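Local coordinates for protein prolyl oligopeptidase (Novosphingobium capsulatum, PDB 1YR2) that probably cleaves oligopeptides on the carboxyl side of proline, and far less readily of alanine, as a serine peptidase of the prolyl oligopeptidase (S9A) family, at residues A390-L393 with D394-A398; K544-V547 with F548-F551. All blocks are in the same frame, centred on the assembly; numbering follows the deposited sequence.

Interaction 1. Residues A390-L393 with D394-A398; sequences AFDL and DGKPA
The F391 ring meets the opposite arm of a beta hairpin mainly through CD2. G395 O lies 3.4 Å from F391 CD2, and P397 CA and K396 O lie close by; all three approach obliquely. F391 and P397 form the antiparallel non-hydrogen-bonded pair, with their side chains on one face of the sheet. The carboxylates of D392 and D394 are the other flat groups. D394 OD1 is met from above its plane by K396 N at 3.2 Å, which makes an Asx turn. The first torsion of D394 (chi1 75°) places CG between the backbone N and the carbonyl carbon. This brings D394 OD1 back over the turn, 3.3 Å from D392 CB.

The hairpin joins the third and fourth strands of one four-stranded beta-propeller blade, 385-392 and 397-400. Its tip is a type I turn from D392 to G395 followed by a G1 bulge. G395 N donates to D392 O at 2.8 Å, and D392 N donates to K396 O. The positive phi of G395 (104°) suits glycine, because a side chain would press on the carbonyl of D394. Further down, A398 N donates to A390 O from above the carbonyl plane, and the two CB atoms touch.

D392 and K396 run side by side, pointing the same way. D392 OD2 rests 3.4 Å from K396 CD, on the aliphatic chain. K396 NZ is not in contact with the carboxylate, although its charge may ease the approach of the two acids. W331 NE1 donates to L393 O in the turn. F391 packs on A378 of the next strand inward. One water bridges the acids, giving a hydrogen bond to D392 OD2 and one to D394 OD1, each 2.7 Å long.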
# COMPACT_ATOMS: atom_id res chain seq x y z
N ALA A 390 -20.79 0.44 -10.54
CA ALA A 390 -21.01 0.96 -11.89
C ALA A 390 -22.21 1.86 -11.91
O ALA A 390 -23.21 1.63 -11.21
CB ALA A 390 -21.23 -0.19 -12.88
N PHE A 391 -22.12 2.90 -12.72
CA PHE A 391 -23.24 3.85 -12.89
C PHE A 391 -23.31 4.27 -14.35
O PHE A 391 -22.27 4.35 -15.02
CB PHE A 391 -23.05 5.12 -12.06
CG PHE A 391 -22.91 4.89 -10.61
CD1 PHE A 391 -21.64 4.62 -10.06
CD2 PHE A 391 -24.01 4.87 -9.75
CE1 PHE A 391 -21.46 4.41 -8.73
CE2 PHE A 391 -23.82 4.62 -8.37
CZ PHE A 391 -22.49 4.40 -7.88
N ASP A 392 -24.50 4.55 -14.87
CA ASP A 392 -24.63 5.33 -16.10
C ASP A 392 -23.99 6.71 -15.88
O ASP A 392 -23.87 7.16 -14.78
CB ASP A 392 -26.12 5.52 -16.50
CG ASP A 392 -26.82 4.20 -16.85
OD1 ASP A 392 -26.15 3.21 -17.24
OD2 ASP A 392 -28.04 4.06 -16.76
N LEU A 393 -23.68 7.40 -16.96
CA LEU A 393 -23.04 8.69 -16.89
C LEU A 393 -23.89 9.72 -16.17
O LEU A 393 -23.35 10.67 -15.58
CB LEU A 393 -22.67 9.18 -18.31
CG LEU A 393 -21.58 8.36 -19.06
CD1 LEU A 393 -21.23 8.92 -20.45
CD2 LEU A 393 -20.38 8.22 -18.24
N ASP A 394 -25.19 9.51 -16.12
CA ASP A 394 -26.09 10.44 -15.42
C ASP A 394 -26.30 10.05 -13.95
O ASP A 394 -27.07 10.70 -13.22
CB ASP A 394 -27.41 10.55 -16.20
CG ASP A 394 -28.30 9.32 -16.04
OD1 ASP A 394 -27.82 8.24 -15.62
OD2 ASP A 394 -29.52 9.35 -16.32
N GLY A 395 -25.64 8.99 -13.50
CA GLY A 395 -25.70 8.57 -12.11
C GLY A 395 -26.56 7.35 -11.83
O GLY A 395 -26.63 6.88 -10.69
N LYS A 396 -27.29 6.86 -12.82
CA LYS A 396 -28.20 5.76 -12.53
C LYS A 396 -27.38 4.49 -12.15
O LYS A 396 -26.52 4.07 -12.92
CB LYS A 396 -29.04 5.46 -13.73
CG LYS A 396 -30.09 4.37 -13.50
CD LYS A 396 -30.89 4.09 -14.82
CE LYS A 396 -32.09 3.12 -14.58
NZ LYS A 396 -31.69 1.71 -14.98
N PRO A 397 -27.63 3.91 -10.98
CA PRO A 397 -26.92 2.70 -10.56
C PRO A 397 -27.00 1.59 -11.60
O PRO A 397 -28.03 1.40 -12.23
CB PRO A 397 -27.63 2.30 -9.27
CG PRO A 397 -28.21 3.57 -8.72
CD PRO A 397 -28.47 4.44 -9.90
N ALA A 398 -25.90 0.89 -11.77
CA ALA A 398 -25.85 -0.25 -12.66
C ALA A 398 -25.16 -1.41 -11.96
O ALA A 398 -24.58 -2.20 -12.64
CB ALA A 398 -25.14 0.13 -13.92
O HOH W 1 -29.03 6.55 -17.27

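Interaction 2. Residues K544-V547 with F548-F551; sequences KQNV and FDDF
K544, Q545 and F548 pack together on the first turns of an alpha-helix, 544-560, in the alpha/beta-hydrolase domain. The F548 ring has K544 O over the centre of one face, 4.0 Å above its plane. K544 bends at chi2 (64°), and its CG and CE both touch the far end of the ring. K544 CG lies 3.9 Å from F548 CZ. Q545 OE1 comes to the ring edge in plane, 3.5 Å from F548 CD2, with its amide turned 72° to the ring. With F548 cut back to an alanine, a gap would probably open beside the K544 chain and the Q545 amide, and Y635 would lose its edge-to-face partner.

The other end of the Q545 amide ties into the next turn. Q545 NE2 donates to D549 OD1 at 2.8 Å, within the plane of the amide but from above the carboxylate. Beneath this side-chain bond the backbone links the same two residues, D549 N donating to Q545 O, nearly along the C=O axis. D550 N to N546 O and F551 N to V547 O continue the i to i+4 ladder.

Outside the helix, F548 and F551 both pack on helix 576-587, whose first residues belong to a GxSxG pattern, consistent with a nucleophile elbow. K544 NZ donates to G496 O and N576 OD1, Q545 NE2 also to Q587 OE1, and N546 ND2 to A538 O. D550 OD1 forms a salt bridge with R526 NH2 and a hydrogen bond with S468 OG. Water donates 2.8 Å to N546 OD1 and 2.6 Å to D549 OD2, joining the two side chains.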
# COMPACT_ATOMS: atom_id res chain seq x y z
N LYS A 544 -6.27 4.34 23.41
CA LYS A 544 -5.33 3.40 22.81
C LYS A 544 -5.58 1.96 23.27
O LYS A 544 -5.39 1.03 22.48
CB LYS A 544 -3.89 3.79 23.15
CG LYS A 544 -2.81 2.93 22.46
CD LYS A 544 -2.84 3.09 20.92
CE LYS A 544 -1.73 2.30 20.21
NZ LYS A 544 -1.74 2.37 18.72
N GLN A 545 -6.01 1.74 24.51
CA GLN A 545 -6.28 0.39 25.00
C GLN A 545 -7.35 -0.32 24.17
O GLN A 545 -7.37 -1.54 24.12
CB GLN A 545 -6.68 0.40 26.49
CG GLN A 545 -7.01 -0.94 27.10
CD GLN A 545 -5.86 -1.92 27.10
OE1 GLN A 545 -4.71 -1.56 27.35
NE2 GLN A 545 -6.15 -3.19 26.78
N ASN A 546 -8.28 0.42 23.55
CA ASN A 546 -9.26 -0.21 22.65
C ASN A 546 -8.61 -1.05 21.55
O ASN A 546 -9.15 -2.07 21.13
CB ASN A 546 -10.19 0.81 21.97
CG ASN A 546 -11.17 1.46 22.89
OD1 ASN A 546 -11.46 0.94 23.98
ND2 ASN A 546 -11.75 2.59 22.45
N VAL A 547 -7.45 -0.59 21.06
CA VAL A 547 -6.72 -1.27 19.98
C VAL A 547 -6.30 -2.67 20.47
O VAL A 547 -6.38 -3.67 19.77
CB VAL A 547 -5.46 -0.47 19.58
CG1 VAL A 547 -4.61 -1.23 18.55
CG2 VAL A 547 -5.82 0.93 19.05
N PHE A 548 -5.82 -2.69 21.70
CA PHE A 548 -5.32 -3.89 22.33
C PHE A 548 -6.48 -4.82 22.64
O PHE A 548 -6.40 -6.02 22.38
CB PHE A 548 -4.49 -3.54 23.56
CG PHE A 548 -3.40 -2.49 23.30
CD1 PHE A 548 -2.75 -2.41 22.10
CD2 PHE A 548 -2.98 -1.66 24.33
CE1 PHE A 548 -1.73 -1.46 21.89
CE2 PHE A 548 -1.98 -0.74 24.13
CZ PHE A 548 -1.36 -0.63 22.91
N ASP A 549 -7.61 -4.29 23.11
CA ASP A 549 -8.76 -5.11 23.33
C ASP A 549 -9.28 -5.71 22.04
O ASP A 549 -9.71 -6.87 22.03
CB ASP A 549 -9.88 -4.29 23.98
CG ASP A 549 -9.53 -3.83 25.36
OD1 ASP A 549 -8.61 -4.41 26.03
OD2 ASP A 549 -10.12 -2.89 25.88
N ASP A 550 -9.28 -4.92 20.96
CA ASP A 550 -9.76 -5.41 19.66
C ASP A 550 -8.90 -6.60 19.22
O ASP A 550 -9.40 -7.59 18.68
CB ASP A 550 -9.70 -4.33 18.57
CG ASP A 550 -10.73 -3.22 18.69
OD1 ASP A 550 -11.70 -3.35 19.47
OD2 ASP A 550 -10.62 -2.16 18.01
N PHE A 551 -7.61 -6.52 19.46
CA PHE A 551 -6.69 -7.54 18.94
C PHE A 551 -6.77 -8.81 19.77
O PHE A 551 -6.72 -9.95 19.24
CB PHE A 551 -5.31 -6.93 18.88
CG PHE A 551 -4.28 -7.72 18.09
CD1 PHE A 551 -4.37 -7.86 16.70
CD2 PHE A 551 -3.21 -8.26 18.71
CE1 PHE A 551 -3.41 -8.57 15.97
CE2 PHE A 551 -2.24 -8.99 17.98
CZ PHE A 551 -2.33 -9.12 16.63
O HOH W 2 -12.12 -1.62 24.83

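The two interactions lie in different domains, with centres about 40 Å apart and nearest atoms about 29 Å apart. They do not touch or share an element. Interaction 1 closes a hairpin at the partly exposed outer margin of a propeller blade. Interaction 2 lies within one helix of the hydrolase domain and is largely buried. A phenylalanine ring is central to each, but the first has backbone atoms near one side of the ring, while the second is packed by a lysine chain and an amide. Acids act differently too: 390-398 uses them around a turn with water, whereas 544-551 pairs them with an amide, an arginine and water.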